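Local coordinates for protein soluble inorganic pyrophosphatase (Toxoplasma gondii, PDB 5WRT) that probably hydrolyses inorganic pyrophosphate to phosphate with the help of magnesium ions, as a type I soluble pyrophosphatase of the PPase family, at residues 48-53 with 134-139; 99-104 with 119-124. One frame throughout, in Å; residues are numbered along the deposited sequence.

Contact 1 of 2, residues 48-53 with 134-139; sequences NMVVEI and GGVVPV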
loop_
_atom_site.group_PDB
_atom_site.type_symbol
_atom_site.label_atom_id
_atom_site.label_comp_id
_atom_site.label_asym_id
_atom_site.label_seq_id
_atom_site.Cartn_x
_atom_site.Cartn_y
_atom_site.Cartn_z
ATOM N N ASN A 48 7.881 22.455 11.881
ATOM C CA ASN A 48 8.655 21.348 12.419
ATOM C C ASN A 48 7.824 20.075 12.395
ATOM O O ASN A 48 6.619 20.093 12.663
ATOM C CB ASN A 48 9.142 21.649 13.836
ATOM C CG ASN A 48 10.569 22.168 13.862
ATOM O OD1 ASN A 48 11.391 21.798 13.021
ATOM N ND2 ASN A 48 10.873 23.013 14.837
ATOM N N MET A 49 8.474 18.971 12.049
ATOM C CA MET A 49 7.843 17.662 12.012
ATOM C C MET A 49 8.568 16.739 12.975
ATOM O O MET A 49 9.796 16.616 12.914
ATOM C CB MET A 49 7.870 17.077 10.597
ATOM C CG MET A 49 7.703 15.564 10.549
ATOM S SD MET A 49 7.879 14.902 8.879
ATOM C CE MET A 49 7.321 13.215 9.118
ATOM N N VAL A 50 7.813 16.107 13.866
ATOM C CA VAL A 50 8.352 15.077 14.745
ATOM C C VAL A 50 8.170 13.746 14.028
ATOM O O VAL A 50 7.042 13.291 13.819
ATOM C CB VAL A 50 7.663 15.079 16.115
ATOM C CG1 VAL A 50 8.137 13.896 16.951
ATOM C CG2 VAL A 50 7.927 16.390 16.840
ATOM N N VAL A 51 9.279 13.125 13.642
ATOM C CA VAL A 51 9.232 11.865 12.911
ATOM C C VAL A 51 8.943 10.746 13.900
ATOM O O VAL A 51 9.718 10.515 14.835
ATOM C CB VAL A 51 10.546 11.614 12.157
ATOM C CG1 VAL A 51 10.486 10.290 11.409
ATOM C CG2 VAL A 51 10.838 12.764 11.206
ATOM N N GLU A 52 7.828 10.047 13.695
ATOM C CA GLU A 52 7.472 8.891 14.509
ATOM C C GLU A 52 7.779 7.575 13.806
ATOM O O GLU A 52 8.378 6.677 14.405
ATOM C CB GLU A 52 5.985 8.946 14.888
ATOM C CG GLU A 52 5.607 10.109 15.794
ATOM C CD GLU A 52 4.104 10.242 15.984
ATOM O OE1 GLU A 52 3.347 9.891 15.055
ATOM O OE2 GLU A 52 3.679 10.697 17.067
ATOM N N ILE A 53 7.386 7.445 12.544
ATOM C CA ILE A 53 7.584 6.207 11.796
ATOM C C ILE A 53 8.516 6.481 10.623
ATOM O O ILE A 53 8.142 7.205 9.689
ATOM C CB ILE A 53 6.242 5.621 11.328
ATOM C CG1 ILE A 53 5.411 5.185 12.537
ATOM C CG2 ILE A 53 6.470 4.458 10.375
ATOM C CD1 ILE A 53 3.997 4.789 12.196
ATOM N N GLY A 134 11.985 9.908 16.338
ATOM C CA GLY A 134 12.255 11.041 17.195
ATOM C C GLY A 134 12.989 12.189 16.538
ATOM O O GLY A 134 13.272 13.185 17.213
ATOM N N GLY A 135 13.320 12.079 15.254
ATOM C CA GLY A 135 13.910 13.204 14.555
ATOM C C GLY A 135 12.945 14.369 14.441
ATOM O O GLY A 135 11.729 14.196 14.341
ATOM N N VAL A 136 13.502 15.576 14.463
ATOM C CA VAL A 136 12.739 16.807 14.300
ATOM C C VAL A 136 13.321 17.544 13.104
ATOM O O VAL A 136 14.479 17.984 13.141
ATOM C CB VAL A 136 12.780 17.682 15.561
ATOM C CG1 VAL A 136 11.867 18.890 15.402
ATOM C CG2 VAL A 136 12.387 16.863 16.774
ATOM N N VAL A 137 12.528 17.684 12.045
ATOM C CA VAL A 137 13.007 18.306 10.814
ATOM C C VAL A 137 12.052 19.411 10.379
ATOM O O VAL A 137 10.825 19.246 10.460
ATOM C CB VAL A 137 13.191 17.263 9.697
ATOM C CG1 VAL A 137 14.296 16.285 10.062
ATOM C CG2 VAL A 137 11.893 16.519 9.434
ATOM N N PRO A 138 12.564 20.556 9.931
ATOM C CA PRO A 138 11.686 21.576 9.345
ATOM C C PRO A 138 11.238 21.150 7.956
ATOM O O PRO A 138 12.045 20.708 7.137
ATOM C CB PRO A 138 12.571 22.830 9.294
ATOM C CG PRO A 138 13.803 22.495 10.096
ATOM C CD PRO A 138 13.958 21.013 10.017
ATOM N N VAL A 139 9.942 21.290 7.694
ATOM C CA VAL A 139 9.363 20.853 6.432
ATOM C C VAL A 139 8.551 21.989 5.831
ATOM O O VAL A 139 8.026 22.855 6.539
ATOM C CB VAL A 139 8.479 19.594 6.605
ATOM C CG1 VAL A 139 9.283 18.451 7.205
ATOM C CG2 VAL A 139 7.260 19.908 7.464
#
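Met49 and Val137 form the hydrogen-bonded pair of two antiparallel strands: Met49 N donates to Val137 O at 2.9 Å and Val137 N returns a bond to Met49 O at 3.1 Å. The pairing runs on past the start of the second strand, because Val51 N meets Gly135 O at 2.8 Å in an almost straight bond (176° at the hydrogen) and Gly134 N then turns in to Val51 O. Gly134 has a positive phi (85°), at which a CB would press on the preceding carbonyl oxygen, so glycine suits this tight entry to the strand.

On one face of the sheet, Met49 has CG anti to its backbone N (chi1 159°) and an extended chain that leads away from the partner strand. Its CB rests on Val139 CG1, at 3.9 Å, with the sulfur near the same methyl, and the rest of the chain lies on Val123 and Glu125 of strand 115-125. Val51 CG2, lying beside its own N, approaches Val137 CG2 at 4.3 Å. Beta-branched valine suits an extended strand.

The opposite face carries Asn48, Val50, Val136 and Pro138. Asn48 lays its amide against Val136 CG1, with OD1 3.8 Å from that methyl and over the face of the Pro138 ring, 3.5 Å from its N; its ND2 makes a weak bond to Pro34 O. Proline fits because, in this non-hydrogen-bonded pair, strand 48-53 asks no N-H of position 138. Beyond the valines, Glu52 and Ile53 both face Tyr93 in a classic beta bulge, within the curled beta core of a type I pyrophosphatase.

Contact 2 of 2, residues 99-104 with 119-124; sequences TWEDPR and DPLDVV. With MG (magnesium ion), chain D; MG (magnesium ion), chain C.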
loop_
_atom_site.group_PDB
_atom_site.type_symbol
_atom_site.label_atom_id
_atom_site.label_comp_id
_atom_site.label_asym_id
_atom_site.label_seq_id
_atom_site.Cartn_x
_atom_site.Cartn_y
_atom_site.Cartn_z
ATOM N N THR A 99 -0.120 20.790 17.955
ATOM C CA THR A 99 -1.341 20.688 17.175
ATOM C C THR A 99 -2.241 19.640 17.809
ATOM O O THR A 99 -1.768 18.683 18.428
ATOM C CB THR A 99 -1.065 20.314 15.709
ATOM O OG1 THR A 99 -0.377 19.056 15.655
ATOM C CG2 THR A 99 -0.226 21.386 15.028
ATOM N N TRP A 100 -3.545 19.830 17.644
ATOM C CA TRP A 100 -4.524 18.895 18.185
ATOM C C TRP A 100 -5.757 18.959 17.304
ATOM O O TRP A 100 -6.336 20.034 17.128
ATOM C CB TRP A 100 -4.878 19.229 19.635
ATOM C CG TRP A 100 -5.841 18.256 20.253
ATOM C CD1 TRP A 100 -5.736 16.896 20.270
ATOM C CD2 TRP A 100 -7.055 18.572 20.943
ATOM N NE1 TRP A 100 -6.808 16.346 20.928
ATOM C CE2 TRP A 100 -7.633 17.353 21.352
ATOM C CE3 TRP A 100 -7.711 19.767 21.255
ATOM C CZ2 TRP A 100 -8.833 17.296 22.057
ATOM C CZ3 TRP A 100 -8.898 19.708 21.960
ATOM C CH2 TRP A 100 -9.451 18.482 22.349
ATOM N N GLU A 101 -6.150 17.820 16.738
ATOM C CA GLU A 101 -7.347 17.771 15.906
ATOM C C GLU A 101 -8.550 17.608 16.828
ATOM O O GLU A 101 -9.097 16.519 17.022
ATOM C CB GLU A 101 -7.251 16.667 14.864
ATOM C CG GLU A 101 -6.279 17.006 13.747
ATOM C CD GLU A 101 -6.917 17.870 12.677
ATOM O OE1 GLU A 101 -7.589 17.323 11.775
ATOM O OE2 GLU A 101 -6.755 19.107 12.748
ATOM N N ASP A 102 -8.945 18.732 17.415
ATOM C CA ASP A 102 -10.032 18.820 18.372
ATOM C C ASP A 102 -11.291 18.167 17.809
ATOM O O ASP A 102 -11.818 18.636 16.788
ATOM C CB ASP A 102 -10.309 20.290 18.694
ATOM C CG ASP A 102 -11.201 20.478 19.911
ATOM O OD1 ASP A 102 -11.205 21.593 20.477
ATOM O OD2 ASP A 102 -11.898 19.521 20.308
ATOM N N PRO A 103 -11.795 17.089 18.423
ATOM C CA PRO A 103 -13.102 16.568 18.010
ATOM C C PRO A 103 -14.169 17.590 18.356
ATOM O O PRO A 103 -13.838 18.740 18.663
ATOM C CB PRO A 103 -13.256 15.274 18.824
ATOM C CG PRO A 103 -11.878 14.965 19.345
ATOM C CD PRO A 103 -11.205 16.293 19.512
ATOM N N ARG A 104 -15.443 17.223 18.286
ATOM C CA ARG A 104 -16.495 18.151 18.689
ATOM C C ARG A 104 -16.537 19.410 17.827
ATOM O O ARG A 104 -17.401 20.272 18.022
ATOM C CB ARG A 104 -16.322 18.532 20.157
ATOM N N ASP A 119 -6.084 13.512 17.774
ATOM C CA ASP A 119 -4.641 13.355 17.872
ATOM C C ASP A 119 -3.910 14.574 17.316
ATOM O O ASP A 119 -4.517 15.448 16.688
ATOM C CB ASP A 119 -4.198 12.097 17.112
ATOM C CG ASP A 119 -4.042 10.896 18.019
ATOM O OD1 ASP A 119 -4.362 11.014 19.219
ATOM O OD2 ASP A 119 -3.597 9.835 17.531
ATOM N N PRO A 120 -2.597 14.680 17.552
ATOM C CA PRO A 120 -1.805 15.682 16.826
ATOM C C PRO A 120 -1.884 15.455 15.323
ATOM O O PRO A 120 -1.987 14.321 14.850
ATOM C CB PRO A 120 -0.382 15.463 17.351
ATOM C CG PRO A 120 -0.565 14.856 18.693
ATOM C CD PRO A 120 -1.819 14.034 18.627
ATOM N N LEU A 121 -1.814 16.554 14.573
ATOM C CA LEU A 121 -2.009 16.500 13.130
ATOM C C LEU A 121 -0.905 15.686 12.462
ATOM O O LEU A 121 0.281 15.895 12.726
ATOM C CB LEU A 121 -2.044 17.915 12.555
ATOM C CG LEU A 121 -2.287 18.029 11.050
ATOM C CD1 LEU A 121 -3.614 17.391 10.675
ATOM C CD2 LEU A 121 -2.251 19.485 10.618
ATOM N N ASP A 122 -1.304 14.767 11.583
ATOM C CA ASP A 122 -0.369 13.863 10.925
ATOM C C ASP A 122 0.256 14.518 9.700
ATOM O O ASP A 122 -0.377 15.317 9.004
ATOM C CB ASP A 122 -1.079 12.574 10.507
ATOM C CG ASP A 122 -1.748 11.869 11.669
ATOM O OD1 ASP A 122 -1.120 11.758 12.743
ATOM O OD2 ASP A 122 -2.905 11.430 11.510
ATOM N N VAL A 123 1.512 14.163 9.431
ATOM C CA VAL A 123 2.244 14.688 8.283
ATOM C C VAL A 123 3.059 13.565 7.651
ATOM O O VAL A 123 3.681 12.759 8.352
ATOM C CB VAL A 123 3.152 15.877 8.676
ATOM C CG1 VAL A 123 4.069 15.507 9.834
ATOM C CG2 VAL A 123 3.957 16.363 7.477
ATOM N N VAL A 124 3.039 13.506 6.321
ATOM C CA VAL A 124 3.857 12.581 5.546
ATOM C C VAL A 124 4.959 13.389 4.873
ATOM O O VAL A 124 4.678 14.355 4.153
ATOM C CB VAL A 124 3.021 11.817 4.506
ATOM C CG1 VAL A 124 3.849 10.722 3.861
ATOM C CG2 VAL A 124 1.774 11.231 5.149
HETATM MG MG MG D . -0.461 10.424 14.271
HETATM MG MG MG C . -4.686 11.962 12.264
HETATM O O HOH W 1 -2.405 10.043 14.695
HETATM O O HOH W 2 -4.571 13.967 11.060
HETATM O O HOH W 3 -4.727 10.083 13.186
HETATM O O HOH W 4 -3.655 13.157 13.825
HETATM O O HOH W 5 0.303 9.131 15.701
#
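Thr99 carries OG1 between its backbone N and carbonyl carbon (chi1 59°), which turns the hydroxyl toward Leu121, while Glu101, with CG beside its N and a bend at chi2, folds its carboxylate alongside the leucine. Leu121 N donates to Thr99 OG1 at 3.1 Å, and the same oxygen is also hydrogen-bonded to Phe96 O, so threonine here joins two backbone groups. Two residues on, Glu101 N donates to Asp119 O at 2.9 Å; the N-H...O angle is 165°, yet the donor sits 31° off the carbonyl plane. Between these bonds Pro120 brings its CA to 3.4 Å from Thr99 O in a CA-H...O contact.

The flat carboxylate of Glu101 lies against one leucine methyl: CD is 3.9 Å from Leu121 CD1, with both oxygens about equally far from it. Trp155 touches both side chains, and Val220 of helix 214-232 packs on Leu121, so a branched apolar residue suits this buried place. Trp100 leaves the backbone away from 119-124, but its ring passes Asp119 O and its NE1 bonds to Gly118 O.

One residue beyond Leu121, Asp122 turns its carboxylate to the opposite side and bridges two magnesium ions. OD1 binds one at 2.1 Å and OD2 the other at 2.0 Å, so its two oxygens let one short side chain hold both ions. Lys156 NZ also bonds to OD2, which would help offset the charge gathered there. Asp119 OD2 accepts a bond from a water on the first ion. With Asp117 and Asp154 completing the protein ligands of the second ion, this is the aspartate-rich dimetal centre of a family I pyrophosphatase.

Contact 2 is nested within the chain span that contact 1 closes: strand 47-53 comes first, then 99-104 and 119-124, and finally 134-139 leading into strand 136-149. Their centres lie 15 Å apart, and both reach the same mixed, curled sheet, where strand 92-95 stands between strands 47-53 and 115-125. The two contacts touch through Met49 CG and Val123 CG1, 3.7 Å apart. Contact 1 pairs two strands of the sheet, while contact 2 joins the loop before strand 115-125 to that strand at its metal-binding aspartates. Glu52 of contact 1, a magnesium ligand seen in this protein though not bound in this chain, and Asp122 of contact 2 serve the same site.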